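Local structure of post-proline cleaving enzyme (Rickettsia typhi, 4HVT) at residues N171-L183 with Y219-K231. The protein probably acts as a serine-type oligopeptidase that cuts peptides on the carboxyl side of proline. Residues are numbered along the deposited sequence; the frame is centred on the assembly and turned at random.
Sequences NGFEPITNSGKLL and YIWKRGESIEKAK. With EDO (1,2-ethanediol), chain B.
In the N-terminal beta-propeller domain, the loop joining strands 167-168 and 185-186 packs against the third strand of the next four-stranded sheet and its following turn, and Phe173 and Trp221 form the aromatic centre of this seam between neighbouring sheets. The rings make an edge-to-face pair, planes at 72°, with Phe173 CD1 set over the indole face 3.7 Å from Trp221 CE3. An aromatic ring suits the site because it gives its edge to the indole and also meets a cation: Phe173 CE2, on the ring rim, sits over one guanidinium face of Arg223, 3.6 Å from NH2, the two planes steeply inclined. Arg223 is held by salt bridges from NH2 to Glu160 and NE to Asp196, and NH2 hydrogen-bonds to Lys195 O. A 1,2-ethanediol, probably from the crystallisation liquor, bridges the segments: O1 accepts from Gly224 N and donates to Asn171 O, while O2 donates to Glu225 O.

Ile227 CG1 backs the opposite indole face. Its branched, apolar chain suits this place, since CD1 also extends to 3.7 Å from Pro175 CA and meets Leu183 CD1 tip to tip. A water links Ile176 O to Ile227 N.

At the far end, Asn178 N donates to the syn lone pair of Glu228 OE2 at 2.9 Å, nearly straight at 167°. Glutamate is long enough to bend at chi2 (87°) and bring its carboxylate to this amide. Thr177 OG1 accepts from Ser179 N at 3.1 Å, an ST turn that shapes the loop tip. An apolar and aromatic core thus carries polar groups at its edges, the guanidinium charge being met by Glu160 and Asp196.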
loop_
_atom_site.group_PDB
_atom_site.type_symbol
_atom_site.label_atom_id
_atom_site.label_comp_id
_atom_site.label_asym_id
_atom_site.label_seq_id
_atom_site.Cartn_x
_atom_site.Cartn_y
_atom_site.Cartn_z
ATOM N N ASN A 171 26.494 -9.193 -17.602
ATOM C CA ASN A 171 27.222 -7.945 -17.237
ATOM C C ASN A 171 26.383 -6.665 -17.424
ATOM O O ASN A 171 26.936 -5.563 -17.551
ATOM C CB ASN A 171 28.573 -7.805 -17.982
ATOM C CG ASN A 171 29.431 -9.035 -17.842
ATOM O OD1 ASN A 171 29.611 -9.536 -16.739
ATOM N ND2 ASN A 171 29.886 -9.579 -18.954
ATOM N N GLY A 172 25.051 -6.812 -17.428
ATOM C CA GLY A 172 24.156 -5.669 -17.520
ATOM C C GLY A 172 24.038 -4.921 -16.220
ATOM O O GLY A 172 24.695 -5.271 -15.236
ATOM N N PHE A 173 23.184 -3.900 -16.188
ATOM C CA PHE A 173 22.933 -3.151 -14.954
ATOM C C PHE A 173 22.399 -4.023 -13.811
ATOM O O PHE A 173 21.313 -4.618 -13.927
ATOM C CB PHE A 173 21.991 -1.980 -15.207
ATOM C CG PHE A 173 22.616 -0.861 -15.995
ATOM C CD1 PHE A 173 23.567 -0.023 -15.408
ATOM C CD2 PHE A 173 22.196 -0.587 -17.289
ATOM C CE1 PHE A 173 24.103 0.980 -16.125
ATOM C CE2 PHE A 173 22.753 0.469 -18.030
ATOM C CZ PHE A 173 23.678 1.251 -17.425
ATOM N N GLU A 174 23.155 -4.048 -12.717
ATOM C CA GLU A 174 22.848 -4.843 -11.505
ATOM C C GLU A 174 23.809 -4.266 -10.474
ATOM O O GLU A 174 25.007 -4.145 -10.798
ATOM C CB GLU A 174 23.177 -6.290 -11.769
ATOM C CG GLU A 174 23.003 -7.163 -10.545
ATOM C CD GLU A 174 23.514 -8.577 -10.736
ATOM O OE1 GLU A 174 24.345 -8.817 -11.634
ATOM O OE2 GLU A 174 23.091 -9.456 -9.936
ATOM N N PRO A 175 23.316 -3.900 -9.282
ATOM C CA PRO A 175 24.179 -3.158 -8.388
ATOM C C PRO A 175 25.141 -4.046 -7.598
ATOM O O PRO A 175 24.912 -4.308 -6.445
ATOM C CB PRO A 175 23.200 -2.440 -7.480
ATOM C CG PRO A 175 22.036 -3.366 -7.387
ATOM C CD PRO A 175 21.946 -3.969 -8.770
ATOM N N ILE A 176 26.228 -4.417 -8.226
ATOM C CA ILE A 176 27.252 -5.263 -7.644
ATOM C C ILE A 176 28.602 -4.566 -7.667
ATOM O O ILE A 176 28.927 -3.821 -8.602
ATOM C CB ILE A 176 27.358 -6.628 -8.351
ATOM C CG1 ILE A 176 27.641 -6.514 -9.848
ATOM C CG2 ILE A 176 26.040 -7.369 -8.212
ATOM C CD1 ILE A 176 28.157 -7.803 -10.478
ATOM N N THR A 177 29.400 -4.795 -6.637
ATOM C CA THR A 177 30.721 -4.232 -6.615
ATOM C C THR A 177 31.733 -4.965 -7.497
ATOM O O THR A 177 31.448 -6.001 -8.068
ATOM C CB THR A 177 31.282 -4.230 -5.182
ATOM O OG1 THR A 177 31.678 -5.554 -4.826
ATOM C CG2 THR A 177 30.283 -3.673 -4.161
ATOM N N ASN A 178 32.977 -4.463 -7.524
ATOM C CA ASN A 178 34.033 -5.143 -8.264
ATOM C C ASN A 178 34.488 -6.516 -7.670
ATOM O O ASN A 178 35.259 -7.233 -8.317
ATOM C CB ASN A 178 35.224 -4.188 -8.550
ATOM C CG ASN A 178 35.875 -3.681 -7.281
ATOM O OD1 ASN A 178 35.731 -4.300 -6.262
ATOM N ND2 ASN A 178 36.548 -2.533 -7.344
ATOM N N SER A 179 33.985 -6.900 -6.494
ATOM C CA SER A 179 34.147 -8.278 -6.018
ATOM C C SER A 179 32.951 -9.167 -6.314
ATOM O O SER A 179 32.972 -10.369 -6.016
ATOM C CB SER A 179 34.365 -8.259 -4.489
ATOM O OG SER A 179 33.173 -7.850 -3.884
ATOM N N GLY A 180 31.899 -8.596 -6.900
ATOM C CA GLY A 180 30.647 -9.310 -7.082
ATOM C C GLY A 180 29.645 -9.125 -5.979
ATOM O O GLY A 180 28.525 -9.672 -6.046
ATOM N N LYS A 181 29.980 -8.316 -4.984
ATOM C CA LYS A 181 29.066 -8.155 -3.847
ATOM C C LYS A 181 27.818 -7.350 -4.252
ATOM O O LYS A 181 27.896 -6.259 -4.775
ATOM C CB LYS A 181 29.838 -7.455 -2.731
ATOM C CG LYS A 181 29.014 -6.964 -1.544
ATOM C CD LYS A 181 29.006 -7.958 -0.431
ATOM C CE LYS A 181 27.868 -7.665 0.585
ATOM N NZ LYS A 181 27.682 -8.840 1.418
ATOM N N LEU A 182 26.654 -7.878 -3.944
ATOM C CA LEU A 182 25.383 -7.231 -4.274
ATOM C C LEU A 182 24.998 -6.188 -3.225
ATOM O O LEU A 182 24.980 -6.480 -1.992
ATOM C CB LEU A 182 24.296 -8.296 -4.325
ATOM C CG LEU A 182 22.865 -7.801 -4.712
ATOM C CD1 LEU A 182 22.800 -7.342 -6.148
ATOM C CD2 LEU A 182 21.838 -8.884 -4.536
ATOM N N LEU A 183 24.712 -4.974 -3.705
ATOM C CA LEU A 183 24.346 -3.886 -2.855
ATOM C C LEU A 183 22.812 -3.768 -2.836
ATOM O O LEU A 183 22.176 -3.889 -3.882
ATOM C CB LEU A 183 24.978 -2.626 -3.365
ATOM C CG LEU A 183 26.516 -2.659 -3.423
ATOM C CD1 LEU A 183 26.970 -1.458 -4.227
ATOM C CD2 LEU A 183 27.119 -2.659 -2.053
ATOM N N TYR A 219 22.802 8.356 -7.664
ATOM C CA TYR A 219 23.946 8.105 -8.545
ATOM C C TYR A 219 23.475 7.913 -9.988
ATOM O O TYR A 219 22.379 7.349 -10.267
ATOM C CB TYR A 219 24.683 6.849 -8.129
ATOM C CG TYR A 219 25.579 6.974 -6.898
ATOM C CD1 TYR A 219 25.064 6.937 -5.567
ATOM C CD2 TYR A 219 26.932 7.123 -7.037
ATOM C CE1 TYR A 219 25.889 7.038 -4.481
ATOM C CE2 TYR A 219 27.787 7.234 -5.911
ATOM C CZ TYR A 219 27.286 7.193 -4.658
ATOM O OH TYR A 219 28.195 7.299 -3.590
ATOM N N ILE A 220 24.320 8.377 -10.909
ATOM C CA ILE A 220 24.142 8.102 -12.340
ATOM C C ILE A 220 25.233 7.101 -12.756
ATOM O O ILE A 220 26.408 7.218 -12.364
ATOM C CB ILE A 220 24.146 9.423 -13.169
ATOM C CG1 ILE A 220 23.795 9.201 -14.618
ATOM C CG2 ILE A 220 25.465 10.133 -13.043
ATOM C CD1 ILE A 220 23.455 10.506 -15.376
ATOM N N TRP A 221 24.860 6.124 -13.585
ATOM C CA TRP A 221 25.723 4.983 -13.872
ATOM C C TRP A 221 25.636 4.627 -15.342
ATOM O O TRP A 221 24.512 4.437 -15.893
ATOM C CB TRP A 221 25.328 3.805 -12.987
ATOM C CG TRP A 221 26.305 2.661 -12.953
ATOM C CD1 TRP A 221 27.648 2.697 -13.225
ATOM C CD2 TRP A 221 26.019 1.329 -12.510
ATOM N NE1 TRP A 221 28.184 1.453 -13.080
ATOM C CE2 TRP A 221 27.201 0.590 -12.640
ATOM C CE3 TRP A 221 24.870 0.691 -12.059
ATOM C CZ2 TRP A 221 27.292 -0.762 -12.272
ATOM C CZ3 TRP A 221 24.942 -0.680 -11.756
ATOM C CH2 TRP A 221 26.154 -1.375 -11.874
ATOM N N LYS A 222 26.803 4.530 -15.972
ATOM C CA LYS A 222 27.004 4.268 -17.390
ATOM C C LYS A 222 27.333 2.818 -17.641
ATOM O O LYS A 222 28.084 2.164 -16.890
ATOM C CB LYS A 222 28.164 5.142 -17.941
ATOM C CG LYS A 222 27.947 6.643 -17.870
ATOM C CD LYS A 222 29.262 7.409 -18.147
ATOM C CE LYS A 222 29.825 7.202 -19.525
ATOM N NZ LYS A 222 28.831 7.762 -20.462
ATOM N N ARG A 223 26.765 2.314 -18.713
ATOM C CA ARG A 223 27.014 0.965 -19.165
ATOM C C ARG A 223 28.492 0.738 -19.380
ATOM O O ARG A 223 29.212 1.612 -19.904
ATOM C CB ARG A 223 26.201 0.626 -20.435
ATOM C CG ARG A 223 26.294 -0.819 -20.833
ATOM C CD ARG A 223 25.423 -1.178 -22.044
ATOM N NE ARG A 223 24.013 -0.872 -21.887
ATOM C CZ ARG A 223 23.152 -1.589 -21.177
ATOM N NH1 ARG A 223 23.540 -2.699 -20.553
ATOM N NH2 ARG A 223 21.905 -1.193 -21.099
ATOM N N GLY A 224 28.951 -0.415 -18.899
ATOM C CA GLY A 224 30.296 -0.888 -19.068
ATOM C C GLY A 224 31.240 -0.515 -17.955
ATOM O O GLY A 224 32.349 -1.036 -17.926
ATOM N N GLU A 225 30.839 0.443 -17.106
ATOM C CA GLU A 225 31.682 0.931 -16.001
ATOM C C GLU A 225 31.359 0.243 -14.689
ATOM O O GLU A 225 30.222 -0.048 -14.408
ATOM C CB GLU A 225 31.493 2.416 -15.793
ATOM C CG GLU A 225 31.877 3.232 -17.019
ATOM C CD GLU A 225 31.870 4.743 -16.792
ATOM O OE1 GLU A 225 31.571 5.245 -15.644
ATOM O OE2 GLU A 225 32.153 5.411 -17.830
ATOM N N SER A 226 32.392 0.002 -13.877
ATOM C CA SER A 226 32.191 -0.522 -12.531
ATOM C C SER A 226 31.322 0.435 -11.730
ATOM O O SER A 226 31.368 1.641 -11.934
ATOM C CB SER A 226 33.546 -0.690 -11.819
ATOM O OG SER A 226 33.353 -1.244 -10.532
ATOM N N ILE A 227 30.570 -0.088 -10.768
ATOM C CA ILE A 227 29.681 0.721 -9.936
ATOM C C ILE A 227 30.478 1.684 -9.059
ATOM O O ILE A 227 30.001 2.751 -8.685
ATOM C CB ILE A 227 28.746 -0.144 -9.065
ATOM C CG1 ILE A 227 27.509 0.631 -8.662
ATOM C CG2 ILE A 227 29.454 -0.534 -7.766
ATOM C CD1 ILE A 227 26.434 -0.260 -8.103
ATOM N N GLU A 228 31.724 1.347 -8.797
ATOM C CA GLU A 228 32.659 2.264 -8.153
ATOM C C GLU A 228 32.960 3.511 -8.911
ATOM O O GLU A 228 33.458 4.485 -8.302
ATOM C CB GLU A 228 33.998 1.554 -7.856
ATOM C CG GLU A 228 33.817 0.507 -6.774
ATOM C CD GLU A 228 33.370 -0.870 -7.272
ATOM O OE1 GLU A 228 33.132 -0.970 -8.507
ATOM O OE2 GLU A 228 33.376 -1.853 -6.451
ATOM N N LYS A 229 32.696 3.501 -10.204
ATOM C CA LYS A 229 32.862 4.665 -11.041
ATOM C C LYS A 229 31.616 5.538 -11.172
ATOM O O LYS A 229 31.656 6.638 -11.767
ATOM C CB LYS A 229 33.383 4.218 -12.397
ATOM C CG LYS A 229 34.802 3.651 -12.306
ATOM C CD LYS A 229 35.416 3.503 -13.703
ATOM C CE LYS A 229 36.895 3.207 -13.617
ATOM N NZ LYS A 229 37.347 2.363 -14.761
ATOM N N ALA A 230 30.498 5.080 -10.623
ATOM C CA ALA A 230 29.254 5.828 -10.740
ATOM C C ALA A 230 29.377 7.144 -10.027
ATOM O O ALA A 230 29.991 7.228 -8.962
ATOM C CB ALA A 230 28.080 5.021 -10.204
ATOM N N LYS A 231 28.773 8.169 -10.625
ATOM C CA LYS A 231 28.872 9.504 -10.138
ATOM C C LYS A 231 27.704 9.876 -9.258
ATOM O O LYS A 231 26.572 9.862 -9.668
ATOM C CB LYS A 231 29.008 10.477 -11.326
ATOM C CG LYS A 231 30.240 10.241 -12.190
ATOM C CD LYS A 231 31.508 10.873 -11.617
ATOM C CE LYS A 231 32.741 10.730 -12.542
ATOM N NZ LYS A 231 32.496 11.108 -13.962
HETATM C C1 EDO B . 26.330 -2.260 -16.675
HETATM O O1 EDO B . 27.085 -2.417 -17.896
HETATM C C2 EDO B . 27.004 -1.174 -15.832
HETATM O O2 EDO B . 28.260 -1.725 -15.407
HETATM O O HOH W 1 26.241 -4.021 -20.378
HETATM O O HOH W 2 29.823 -3.141 -11.155
HETATM O O HOH W 3 36.477 -0.105 -9.706
#